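Local coordinates for protein DynF (PDB 6UBL) that is of unknown function but belongs to the dynemicin biosynthesis pathway, has a beta-barrel fold and holds a palmitic acid molecule, consistent with binding a long hydrophobic ligand, at residues A[36-42]-A[62-68]; A[79-85]-A[109-115]; A[155-159]-A[198-202]. All blocks are in the same frame, centred on the assembly; numbering follows the deposited sequence.

Contact 1 of 3, residues A[36-42]-A[62-68]; sequences GIDNLGI and GWVRVVR. With PLM (palmitic acid), chain C.
The beta hairpin of strands 37-50 and 54-68 places Asp38 diagonally across from Arg68, and the two side chains form a salt bridge beside the carboxyl end of a bound palmitic acid. Arg68 grips the carboxylate side-on with two nitrogens: NE to Asp38 OD2 at 2.8 Å and NH2 to Asp38 OD1 at 2.9 Å. Both oxygens are met on their syn sides, with the two flat groups turned 34° from each other. A bend in the arginine chain (chi3 -79°) brings the guanidinium beside Gly36, whose carbonyl oxygen lies over one face, at its centre; with no side chain, Gly36 leaves space for that group. Tyr205 OH also bonds Asp38 OD1, while Arg68 NH1 reaches Glu34 O. Asp38 OD2 lies 2.6 Å from O1 of the palmitic acid.

Regular antiparallel pairing sets this register, hydrogen-bonded at Asp38-Val66, Leu40-Val64 and Ile42-Gly62. In the beta barrel, the face carrying Asp38, Leu40, Ile42, Val64 and Val66 lines the ligand site, polar at the carboxyl end and aliphatic along the chain. In Ile42, CG1 anti to the backbone N (chi1 -178°) and a trans chi2 together extend CD1 to 3.3 Å from the ligand's CB atom. Its other branch, CG2, rests 4.0 Å from Val64 CG1.

On the opposite face, the one with Ile37 and Val67, Asn39 and Arg65 run side by side. Asn39 OD1 takes a bent bond from Arg65 NE at 2.9 Å, near the guanidinium plane but with the donor tilted from the amide carbonyl plane. Glu87 makes a salt bridge to Arg65 NH1, and Asn20 OD1 accepts from both Arg65 NH2 and Asn39 ND2. Beside this polar cluster, Ile37 CG1 packs on Val67 CG2 at 4.0 Å.

Contact 2 of 3, residues A[79-85]-A[109-115]; sequences AEVYTNL and LSAGQIR
Glu80 and Arg115 lie alongside one another and point the same way, their carboxylate and guanidinium planes 62° apart. Their direct salt bridge is long, 3.6 Å from Glu80 OE1 to Arg115 NH1, and water does much of the joining. One molecule donates to Glu80 OE1 and accepts from Arg115 NH1 at the guanidinium edge. A second also donates to Glu80 OE1 but accepts from Gln113 NE2, and sits over one face of the Tyr82 ring, toward its rim. Gln113 holds CG between its backbone N and carbonyl carbon (chi1 61°), then extends beside that ring, bringing NE2 to 3.8 Å from Tyr82 CE1; NE2 also bonds Tyr194 OH of the second subunit.

Strands 81-92 and 108-115 are antiparallel neighbours in the beta barrel. Tyr82-Gln113 is a non-hydrogen-bonded pair at the subunit interface, where Tyr82 packs on Pro191 and Gln113 on Pro180 of the second subunit. Thr83-Gly112 is a hydrogen-bonded pair on the other face. Thr83 turns OG1 over the glycine backbone, 3.1 Å from Gly112 C, a place that the absence of a side chain there keeps clear.

The amide of Asn84 folds back along its own strand. ND2 donates to Thr83 O at 2.8 Å, while Gly112 N reaches the same oxygen at 2.9 Å from the opposite face of the carbonyl plane. Ala111 suits its place opposite Asn84, its small CB lying 3.4 Å from Asn84 ND2. Leu109 CD1 comes across to 3.5 Å from Asn84 OD1. ND2 also donates to Arg11 O, and OD1 accepts from Val13 N.

Contact 3 of 3, residues A[155-159]-A[198-202]; sequences ILTID and LRFNM. With PLM (palmitic acid), chain C.
Phe200 projects from strand 193-205 into the space between Leu156 and Ile158, which both point toward segment 198-202. The Leu156 and Phe200 side chains meet at a slant, Leu156 CD2 lying 3.8 Å from Phe200 CE2; the same methyl touches Leu198 CD2. Ile158 instead stands at about a right angle to the phenylalanine side chain, with CG1 3.8 Å from Phe200 CZ. CZ also approaches the main chain between these two residues, at 3.6 Å from Thr157 O.

Phe200 faces inward by its place on the strand; a chi1 of 68°, with CG between the backbone N and the carbonyl carbon, decides which way the ring lies. Next along, Met202 crosses Ile158 at about a right angle, its CG 3.6 Å from Ile158 CD1. The bend at chi2 turns SD toward the fatty chain, 3.6 Å from C8 of the palmitic acid. Leu156 CD1 comes to 3.2 Å from the ligand's CA atom. Branched aliphatic, aromatic and thioether groups can thus follow the contour of an alkyl chain without needing polar partners.

The two segments run 49° apart and their axes come no closer than 8.7 Å, so they meet almost wholly through side chains, the carbonyl of Thr157 being the exception. Strand 170-183 pairs with both of their strands and bridges them, while strand 129-141 pairs with the other edge of 154-161 and strand 37-50 with the other edge of 193-205.

In the fold
From the N terminus, contact 1 comes first and closes the hairpin between strands 37-50 and 54-68. Contact 2 follows, closing a longer excursion that carries strand 100-104, and contact 3 closes the last loop, which includes strand 170-183. The three lie in series, with none nesting or crossing. Contacts 1 and 2 meet where strands 54-68 and 81-92 pair, with a probable hydrogen bond from Val67 N to Asn84 O. Contact 1 meets contact 3 where strand 37-50 adjoins strand 193-205, and both touch the palmitic acid; contact 2 reaches a palmitic acid through Ile114. Contacts 2 and 3 do not touch, but each reaches the second subunit.

Contact 1 of 3, residues A[36-42]-A[62-68]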
loop_
_atom_site.group_PDB
_atom_site.type_symbol
_atom_site.label_atom_id
_atom_site.label_comp_id
_atom_site.label_asym_id
_atom_site.label_seq_id
_atom_site.Cartn_x
_atom_site.Cartn_y
_atom_site.Cartn_z
ATOM N N GLY A 36 -7.494 -7.008 -24.062
ATOM C CA GLY A 36 -8.640 -6.141 -24.265
ATOM C C GLY A 36 -8.765 -5.185 -23.104
ATOM O O GLY A 36 -8.083 -5.321 -22.083
ATOM N N ILE A 37 -9.635 -4.197 -23.284
ATOM C CA ILE A 37 -9.982 -3.249 -22.236
ATOM C C ILE A 37 -11.373 -3.627 -21.749
ATOM O O ILE A 37 -12.360 -3.453 -22.475
ATOM C CB ILE A 37 -9.950 -1.803 -22.748
ATOM C CG1 ILE A 37 -8.576 -1.451 -23.318
ATOM C CG2 ILE A 37 -10.314 -0.863 -21.602
ATOM C CD1 ILE A 37 -8.542 -0.131 -24.050
ATOM N N ASP A 38 -11.467 -4.109 -20.513
ATOM C CA ASP A 38 -12.748 -4.534 -19.971
ATOM C C ASP A 38 -13.515 -3.316 -19.473
ATOM O O ASP A 38 -12.995 -2.528 -18.674
ATOM C CB ASP A 38 -12.516 -5.519 -18.823
ATOM C CG ASP A 38 -11.875 -6.812 -19.288
ATOM O OD1 ASP A 38 -12.156 -7.242 -20.419
ATOM O OD2 ASP A 38 -11.079 -7.393 -18.522
ATOM N N ASN A 39 -14.760 -3.179 -19.926
ATOM C CA ASN A 39 -15.661 -2.117 -19.482
ATOM C C ASN A 39 -16.662 -2.792 -18.559
ATOM O O ASN A 39 -17.577 -3.470 -19.021
ATOM C CB ASN A 39 -16.336 -1.455 -20.671
ATOM C CG ASN A 39 -15.354 -0.689 -21.545
ATOM O OD1 ASN A 39 -15.185 0.523 -21.386
ATOM N ND2 ASN A 39 -14.691 -1.391 -22.453
ATOM N N LEU A 40 -16.471 -2.628 -17.253
ATOM C CA LEU A 40 -17.154 -3.447 -16.261
ATOM C C LEU A 40 -17.906 -2.619 -15.232
ATOM O O LEU A 40 -17.428 -1.574 -14.786
ATOM C CB LEU A 40 -16.129 -4.309 -15.509
ATOM C CG LEU A 40 -15.368 -5.341 -16.328
ATOM C CD1 LEU A 40 -14.121 -5.784 -15.564
ATOM C CD2 LEU A 40 -16.261 -6.521 -16.644
ATOM N N GLY A 41 -19.055 -3.137 -14.810
ATOM C CA GLY A 41 -19.743 -2.557 -13.683
ATOM C C GLY A 41 -19.083 -2.941 -12.367
ATOM O O GLY A 41 -18.368 -3.939 -12.271
ATOM N N ILE A 42 -19.334 -2.124 -11.343
ATOM C CA ILE A 42 -18.784 -2.356 -10.011
ATOM C C ILE A 42 -19.636 -1.613 -8.992
ATOM O O ILE A 42 -20.177 -0.547 -9.273
ATOM C CB ILE A 42 -17.294 -1.929 -9.946
ATOM C CG1 ILE A 42 -16.706 -2.223 -8.556
ATOM C CG2 ILE A 42 -17.133 -0.445 -10.268
ATOM C CD1 ILE A 42 -15.216 -1.957 -8.449
ATOM N N GLY A 62 -20.974 2.145 -10.013
ATOM C CA GLY A 62 -20.341 2.768 -11.153
ATOM C C GLY A 62 -19.648 1.785 -12.064
ATOM O O GLY A 62 -20.141 0.670 -12.272
ATOM N N TRP A 63 -18.513 2.190 -12.623
ATOM C CA TRP A 63 -17.847 1.369 -13.617
ATOM C C TRP A 63 -16.346 1.603 -13.568
ATOM O O TRP A 63 -15.861 2.608 -13.034
ATOM C CB TRP A 63 -18.397 1.645 -15.018
ATOM C CG TRP A 63 -18.463 3.097 -15.387
ATOM C CD1 TRP A 63 -19.555 3.914 -15.306
ATOM C CD2 TRP A 63 -17.399 3.906 -15.913
ATOM N NE1 TRP A 63 -19.240 5.173 -15.748
ATOM C CE2 TRP A 63 -17.924 5.202 -16.121
ATOM C CE3 TRP A 63 -16.060 3.663 -16.221
ATOM C CZ2 TRP A 63 -17.156 6.248 -16.628
ATOM C CZ3 TRP A 63 -15.296 4.705 -16.722
ATOM C CH2 TRP A 63 -15.839 5.977 -16.921
ATOM N N VAL A 64 -15.620 0.636 -14.120
ATOM C CA VAL A 64 -14.181 0.720 -14.301
ATOM C C VAL A 64 -13.859 0.260 -15.716
ATOM O O VAL A 64 -14.583 -0.539 -16.318
ATOM C CB VAL A 64 -13.392 -0.116 -13.282
ATOM C CG1 VAL A 64 -13.555 0.443 -11.877
ATOM C CG2 VAL A 64 -13.839 -1.578 -13.334
ATOM N N ARG A 65 -12.752 0.776 -16.242
ATOM C CA ARG A 65 -12.168 0.333 -17.504
ATOM C C ARG A 65 -10.757 -0.148 -17.178
ATOM O O ARG A 65 -9.937 0.621 -16.650
ATOM C CB ARG A 65 -12.189 1.465 -18.523
ATOM C CG ARG A 65 -13.631 1.912 -18.859
ATOM C CD ARG A 65 -13.694 2.982 -19.937
ATOM N NE ARG A 65 -13.087 2.480 -21.159
ATOM C CZ ARG A 65 -12.031 3.033 -21.737
ATOM N NH1 ARG A 65 -11.496 4.137 -21.244
ATOM N NH2 ARG A 65 -11.521 2.490 -22.830
ATOM N N VAL A 66 -10.486 -1.424 -17.464
ATOM C CA VAL A 66 -9.247 -2.078 -17.063
ATOM C C VAL A 66 -8.624 -2.697 -18.304
ATOM O O VAL A 66 -9.231 -3.568 -18.938
ATOM C CB VAL A 66 -9.485 -3.159 -15.996
ATOM C CG1 VAL A 66 -8.190 -3.884 -15.662
ATOM C CG2 VAL A 66 -10.117 -2.548 -14.737
ATOM N N VAL A 67 -7.416 -2.253 -18.661
ATOM C CA VAL A 67 -6.688 -2.865 -19.770
ATOM C C VAL A 67 -5.893 -4.057 -19.252
ATOM O O VAL A 67 -5.293 -4.013 -18.162
ATOM C CB VAL A 67 -5.772 -1.855 -20.487
ATOM C CG1 VAL A 67 -4.712 -1.315 -19.560
ATOM C CG2 VAL A 67 -5.129 -2.523 -21.707
ATOM N N ARG A 68 -5.897 -5.130 -20.035
ATOM C CA ARG A 68 -5.142 -6.339 -19.754
ATOM C C ARG A 68 -4.006 -6.480 -20.758
ATOM O O ARG A 68 -4.187 -6.243 -21.960
ATOM C CB ARG A 68 -6.018 -7.585 -19.850
ATOM C CG ARG A 68 -6.999 -7.777 -18.709
ATOM C CD ARG A 68 -7.922 -8.993 -18.919
ATOM N NE ARG A 68 -9.018 -8.727 -19.835
ATOM C CZ ARG A 68 -9.008 -8.984 -21.136
ATOM N NH1 ARG A 68 -7.955 -9.550 -21.714
ATOM N NH2 ARG A 68 -10.076 -8.687 -21.874
HETATM C C1 PLM C . -9.772 -7.663 -15.466
HETATM O O1 PLM C . -10.340 -6.682 -16.116
HETATM O O2 PLM C . -9.605 -8.761 -15.931
HETATM C C2 PLM C . -9.368 -7.306 -14.071
HETATM C C3 PLM C . -10.423 -6.629 -13.236
HETATM C C4 PLM C . -9.862 -6.388 -11.868
HETATM C C5 PLM C . -10.398 -5.193 -11.173
HETATM C C6 PLM C . -9.719 -4.961 -9.845
HETATM C C7 PLM C . -10.715 -4.578 -8.785
HETATM C C8 PLM C . -11.642 -3.478 -9.239
HETATM C C9 PLM C . -10.945 -2.180 -9.542
HETATM C CA PLM C . -10.928 -1.260 -8.352
HETATM C CB PLM C . -12.266 -0.575 -8.155
HETATM C CC PLM C . -12.108 0.853 -7.726
HETATM C CD PLM C . -12.465 1.130 -6.291
HETATM C CE PLM C . -11.682 2.301 -5.757
HETATM C CF PLM C . -12.274 2.980 -4.561
HETATM C CG PLM C . -11.450 4.135 -4.115
#

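Contact 2 of 3, residues A[79-85]-A[109-115]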
loop_
_atom_site.group_PDB
_atom_site.type_symbol
_atom_site.label_atom_id
_atom_site.label_comp_id
_atom_site.label_asym_id
_atom_site.label_seq_id
_atom_site.Cartn_x
_atom_site.Cartn_y
_atom_site.Cartn_z
ATOM N N ALA A 79 -0.589 -19.023 -16.745
ATOM C CA ALA A 79 -0.900 -17.711 -17.287
ATOM C C ALA A 79 -0.852 -16.626 -16.218
ATOM O O ALA A 79 -1.389 -16.783 -15.110
ATOM C CB ALA A 79 -2.292 -17.716 -17.924
ATOM N N GLU A 80 -0.217 -15.513 -16.575
ATOM C CA GLU A 80 -0.268 -14.298 -15.791
ATOM C C GLU A 80 -0.768 -13.185 -16.699
ATOM O O GLU A 80 -0.478 -13.171 -17.900
ATOM C CB GLU A 80 1.111 -13.914 -15.314
ATOM C CG GLU A 80 1.740 -14.886 -14.358
ATOM C CD GLU A 80 3.062 -14.363 -13.862
ATOM O OE1 GLU A 80 3.039 -13.404 -13.072
ATOM O OE2 GLU A 80 4.108 -14.860 -14.323
ATOM N N VAL A 81 -1.514 -12.249 -16.118
ATOM C CA VAL A 81 -2.026 -11.083 -16.827
ATOM C C VAL A 81 -1.729 -9.854 -15.982
ATOM O O VAL A 81 -2.014 -9.841 -14.776
ATOM C CB VAL A 81 -3.536 -11.211 -17.105
ATOM C CG1 VAL A 81 -4.094 -9.912 -17.667
ATOM C CG2 VAL A 81 -3.804 -12.367 -18.068
ATOM N N TYR A 82 -1.169 -8.826 -16.616
ATOM C CA TYR A 82 -0.911 -7.539 -15.990
ATOM C C TYR A 82 -2.011 -6.571 -16.396
ATOM O O TYR A 82 -2.496 -6.604 -17.527
ATOM C CB TYR A 82 0.459 -7.029 -16.431
ATOM C CG TYR A 82 1.536 -7.900 -15.833
ATOM C CD1 TYR A 82 2.039 -7.641 -14.571
ATOM C CD2 TYR A 82 1.986 -9.031 -16.505
ATOM C CE1 TYR A 82 2.992 -8.454 -13.999
ATOM C CE2 TYR A 82 2.941 -9.858 -15.944
ATOM C CZ TYR A 82 3.442 -9.554 -14.688
ATOM O OH TYR A 82 4.395 -10.368 -14.114
ATOM N N THR A 83 -2.427 -5.727 -15.466
ATOM C CA THR A 83 -3.585 -4.871 -15.669
ATOM C C THR A 83 -3.228 -3.434 -15.324
ATOM O O THR A 83 -2.343 -3.177 -14.512
ATOM C CB THR A 83 -4.753 -5.315 -14.777
ATOM O OG1 THR A 83 -4.356 -5.222 -13.407
ATOM C CG2 THR A 83 -5.167 -6.752 -15.081
ATOM N N ASN A 84 -3.909 -2.495 -15.973
ATOM C CA ASN A 84 -3.925 -1.112 -15.525
ATOM C C ASN A 84 -5.386 -0.686 -15.430
ATOM O O ASN A 84 -6.175 -0.969 -16.333
ATOM C CB ASN A 84 -3.264 -0.119 -16.495
ATOM C CG ASN A 84 -1.739 -0.210 -16.575
ATOM O OD1 ASN A 84 -1.139 0.445 -17.434
ATOM N ND2 ASN A 84 -1.105 -0.979 -15.691
ATOM N N LEU A 85 -5.732 0.040 -14.373
ATOM C CA LEU A 85 -7.038 0.677 -14.254
ATOM C C LEU A 85 -6.907 2.042 -14.920
ATOM O O LEU A 85 -6.179 2.907 -14.431
ATOM C CB LEU A 85 -7.420 0.798 -12.782
ATOM C CG LEU A 85 -8.700 1.526 -12.412
ATOM C CD1 LEU A 85 -9.893 0.904 -13.105
ATOM C CD2 LEU A 85 -8.882 1.508 -10.894
ATOM N N LEU A 109 -0.333 6.039 -11.961
ATOM C CA LEU A 109 -0.691 4.833 -12.700
ATOM C C LEU A 109 -1.259 3.808 -11.717
ATOM O O LEU A 109 -0.539 3.310 -10.839
ATOM C CB LEU A 109 0.507 4.237 -13.441
ATOM C CG LEU A 109 0.119 2.918 -14.132
ATOM C CD1 LEU A 109 -0.843 3.183 -15.297
ATOM C CD2 LEU A 109 1.325 2.128 -14.608
ATOM N N SER A 110 -2.544 3.483 -11.867
ATOM C CA SER A 110 -3.177 2.412 -11.101
ATOM C C SER A 110 -2.977 1.102 -11.855
ATOM O O SER A 110 -3.335 1.002 -13.033
ATOM C CB SER A 110 -4.665 2.704 -10.909
ATOM O OG SER A 110 -4.860 3.837 -10.072
ATOM N N ALA A 111 -2.368 0.117 -11.194
ATOM C CA ALA A 111 -1.868 -1.068 -11.877
ATOM C C ALA A 111 -1.978 -2.290 -10.977
ATOM O O ALA A 111 -1.921 -2.189 -9.751
ATOM C CB ALA A 111 -0.425 -0.857 -12.341
ATOM N N GLY A 112 -2.095 -3.452 -11.607
ATOM C CA GLY A 112 -2.282 -4.680 -10.875
ATOM C C GLY A 112 -1.895 -5.882 -11.703
ATOM O O GLY A 112 -1.294 -5.763 -12.775
ATOM N N GLN A 113 -2.230 -7.054 -11.177
ATOM C CA GLN A 113 -1.878 -8.293 -11.851
ATOM C C GLN A 113 -2.780 -9.423 -11.380
ATOM O O GLN A 113 -3.463 -9.329 -10.352
ATOM C CB GLN A 113 -0.408 -8.645 -11.657
ATOM C CG GLN A 113 -0.001 -8.848 -10.213
ATOM C CD GLN A 113 1.495 -8.916 -10.071
ATOM O OE1 GLN A 113 2.118 -8.021 -9.498
ATOM N NE2 GLN A 113 2.086 -9.971 -10.611
ATOM N N ILE A 114 -2.775 -10.495 -12.170
ATOM C CA ILE A 114 -3.521 -11.716 -11.888
ATOM C C ILE A 114 -2.551 -12.875 -12.054
ATOM O O ILE A 114 -1.959 -13.039 -13.130
ATOM C CB ILE A 114 -4.710 -11.877 -12.850
ATOM C CG1 ILE A 114 -5.615 -10.645 -12.815
ATOM C CG2 ILE A 114 -5.507 -13.124 -12.494
ATOM C CD1 ILE A 114 -6.735 -10.668 -13.839
ATOM N N ARG A 115 -2.359 -13.652 -10.991
ATOM C CA ARG A 115 -1.442 -14.778 -11.042
ATOM C C ARG A 115 -1.767 -15.780 -9.945
ATOM O O ARG A 115 -2.459 -15.471 -8.974
ATOM C CB ARG A 115 0.025 -14.333 -10.963
ATOM C CG ARG A 115 0.465 -13.639 -9.649
ATOM C CD ARG A 115 1.959 -13.886 -9.427
ATOM N NE ARG A 115 2.133 -15.305 -9.139
ATOM C CZ ARG A 115 3.107 -16.089 -9.599
ATOM N NH1 ARG A 115 4.058 -15.613 -10.391
ATOM N NH2 ARG A 115 3.118 -17.377 -9.265
HETATM O O HOH W 1 5.112 -13.182 -11.452
HETATM O O HOH W 2 1.063 -11.583 -12.722
HETATM O O HOH W 3 5.988 -16.047 -12.925
HETATM O O HOH W 4 -4.047 4.673 -14.161
#

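Contact 3 of 3, residues A[155-159]-A[198-202]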
loop_
_atom_site.group_PDB
_atom_site.type_symbol
_atom_site.label_atom_id
_atom_site.label_comp_id
_atom_site.label_asym_id
_atom_site.label_seq_id
_atom_site.Cartn_x
_atom_site.Cartn_y
_atom_site.Cartn_z
ATOM N N ILE A 155 -5.074 -0.785 -2.034
ATOM C CA ILE A 155 -4.823 -2.129 -2.529
ATOM C C ILE A 155 -6.160 -2.862 -2.573
ATOM O O ILE A 155 -6.801 -3.074 -1.533
ATOM C CB ILE A 155 -3.828 -2.865 -1.626
ATOM C CG1 ILE A 155 -2.483 -2.120 -1.557
ATOM C CG2 ILE A 155 -3.682 -4.317 -2.080
ATOM C CD1 ILE A 155 -1.822 -1.797 -2.879
ATOM N N LEU A 156 -6.596 -3.238 -3.777
ATOM C CA LEU A 156 -7.891 -3.883 -3.982
ATOM C C LEU A 156 -7.647 -5.291 -4.503
ATOM O O LEU A 156 -6.870 -5.484 -5.442
ATOM C CB LEU A 156 -8.717 -3.103 -5.006
ATOM C CG LEU A 156 -8.970 -1.673 -4.533
ATOM C CD1 LEU A 156 -9.174 -0.729 -5.689
ATOM C CD2 LEU A 156 -10.177 -1.640 -3.602
ATOM N N THR A 157 -8.295 -6.268 -3.895
ATOM C CA THR A 157 -7.990 -7.664 -4.152
ATOM C C THR A 157 -9.249 -8.446 -4.480
ATOM O O THR A 157 -10.333 -8.164 -3.973
ATOM C CB THR A 157 -7.269 -8.296 -2.960
ATOM O OG1 THR A 157 -8.080 -8.193 -1.786
ATOM C CG2 THR A 157 -5.934 -7.600 -2.721
ATOM N N ILE A 158 -9.085 -9.425 -5.362
ATOM C CA ILE A 158 -10.105 -10.417 -5.653
ATOM C C ILE A 158 -9.421 -11.775 -5.583
ATOM O O ILE A 158 -8.474 -12.035 -6.338
ATOM C CB ILE A 158 -10.753 -10.223 -7.035
ATOM C CG1 ILE A 158 -11.368 -8.837 -7.170
ATOM C CG2 ILE A 158 -11.810 -11.310 -7.247
ATOM C CD1 ILE A 158 -11.828 -8.526 -8.586
ATOM N N ASP A 159 -9.924 -12.646 -4.718
ATOM C CA ASP A 159 -9.416 -14.000 -4.567
ATOM C C ASP A 159 -10.323 -14.957 -5.328
ATOM O O ASP A 159 -11.391 -14.583 -5.826
ATOM C CB ASP A 159 -9.330 -14.358 -3.083
ATOM C CG ASP A 159 -8.377 -13.430 -2.317
ATOM O OD1 ASP A 159 -7.272 -13.163 -2.818
ATOM O OD2 ASP A 159 -8.749 -12.959 -1.225
ATOM N N LEU A 198 -13.254 -0.921 2.918
ATOM C CA LEU A 198 -13.849 -0.890 1.592
ATOM C C LEU A 198 -14.062 -2.333 1.163
ATOM O O LEU A 198 -13.137 -3.148 1.250
ATOM C CB LEU A 198 -12.920 -0.165 0.616
ATOM C CG LEU A 198 -13.539 0.164 -0.751
ATOM C CD1 LEU A 198 -12.884 1.366 -1.385
ATOM C CD2 LEU A 198 -13.412 -1.059 -1.649
ATOM N N ARG A 199 -15.272 -2.638 0.705
ATOM C CA ARG A 199 -15.590 -3.914 0.094
ATOM C C ARG A 199 -16.272 -3.605 -1.228
ATOM O O ARG A 199 -16.880 -2.543 -1.394
ATOM C CB ARG A 199 -16.525 -4.708 1.014
ATOM C CG ARG A 199 -15.985 -4.784 2.440
ATOM C CD ARG A 199 -16.739 -5.763 3.314
ATOM N NE ARG A 199 -15.821 -6.509 4.171
ATOM C CZ ARG A 199 -15.372 -7.729 3.896
ATOM N NH1 ARG A 199 -15.759 -8.345 2.787
ATOM N NH2 ARG A 199 -14.537 -8.335 4.726
ATOM N N PHE A 200 -16.131 -4.514 -2.190
ATOM C CA PHE A 200 -16.702 -4.268 -3.504
ATOM C C PHE A 200 -17.123 -5.578 -4.145
ATOM O O PHE A 200 -16.743 -6.664 -3.703
ATOM C CB PHE A 200 -15.756 -3.462 -4.420
ATOM C CG PHE A 200 -14.496 -4.187 -4.844
ATOM C CD1 PHE A 200 -14.456 -4.923 -6.026
ATOM C CD2 PHE A 200 -13.334 -4.109 -4.081
ATOM C CE1 PHE A 200 -13.300 -5.577 -6.420
ATOM C CE2 PHE A 200 -12.182 -4.756 -4.476
ATOM C CZ PHE A 200 -12.160 -5.492 -5.650
ATOM N N ASN A 201 -17.935 -5.447 -5.192
ATOM C CA ASN A 201 -18.300 -6.560 -6.047
ATOM C C ASN A 201 -18.116 -6.126 -7.486
ATOM O O ASN A 201 -18.551 -5.035 -7.867
ATOM C CB ASN A 201 -19.765 -6.977 -5.873
ATOM C CG ASN A 201 -20.065 -7.471 -4.491
ATOM O OD1 ASN A 201 -19.653 -8.562 -4.105
ATOM N ND2 ASN A 201 -20.788 -6.668 -3.726
ATOM N N MET A 202 -17.468 -6.969 -8.276
ATOM C CA MET A 202 -17.450 -6.743 -9.711
ATOM C C MET A 202 -18.807 -7.116 -10.291
ATOM O O MET A 202 -19.442 -8.081 -9.851
ATOM C CB MET A 202 -16.380 -7.599 -10.377
ATOM C CG MET A 202 -14.962 -7.337 -9.904
ATOM S SD MET A 202 -14.457 -5.607 -9.956
ATOM C CE MET A 202 -14.696 -5.220 -11.693
HETATM C C1 PLM C . -9.772 -7.663 -15.466
HETATM O O1 PLM C . -10.340 -6.682 -16.116
HETATM O O2 PLM C . -9.605 -8.761 -15.931
HETATM C C2 PLM C . -9.368 -7.306 -14.071
HETATM C C3 PLM C . -10.423 -6.629 -13.236
HETATM C C4 PLM C . -9.862 -6.388 -11.868
HETATM C C5 PLM C . -10.398 -5.193 -11.173
HETATM C C6 PLM C . -9.719 -4.961 -9.845
HETATM C C7 PLM C . -10.715 -4.578 -8.785
HETATM C C8 PLM C . -11.642 -3.478 -9.239
HETATM C C9 PLM C . -10.945 -2.180 -9.542
HETATM C CA PLM C . -10.928 -1.260 -8.352
HETATM C CB PLM C . -12.266 -0.575 -8.155
HETATM C CC PLM C . -12.108 0.853 -7.726
HETATM C CD PLM C . -12.465 1.130 -6.291
HETATM C CE PLM C . -11.682 2.301 -5.757
HETATM C CF PLM C . -12.274 2.980 -4.561
HETATM C CG PLM C . -11.450 4.135 -4.115
#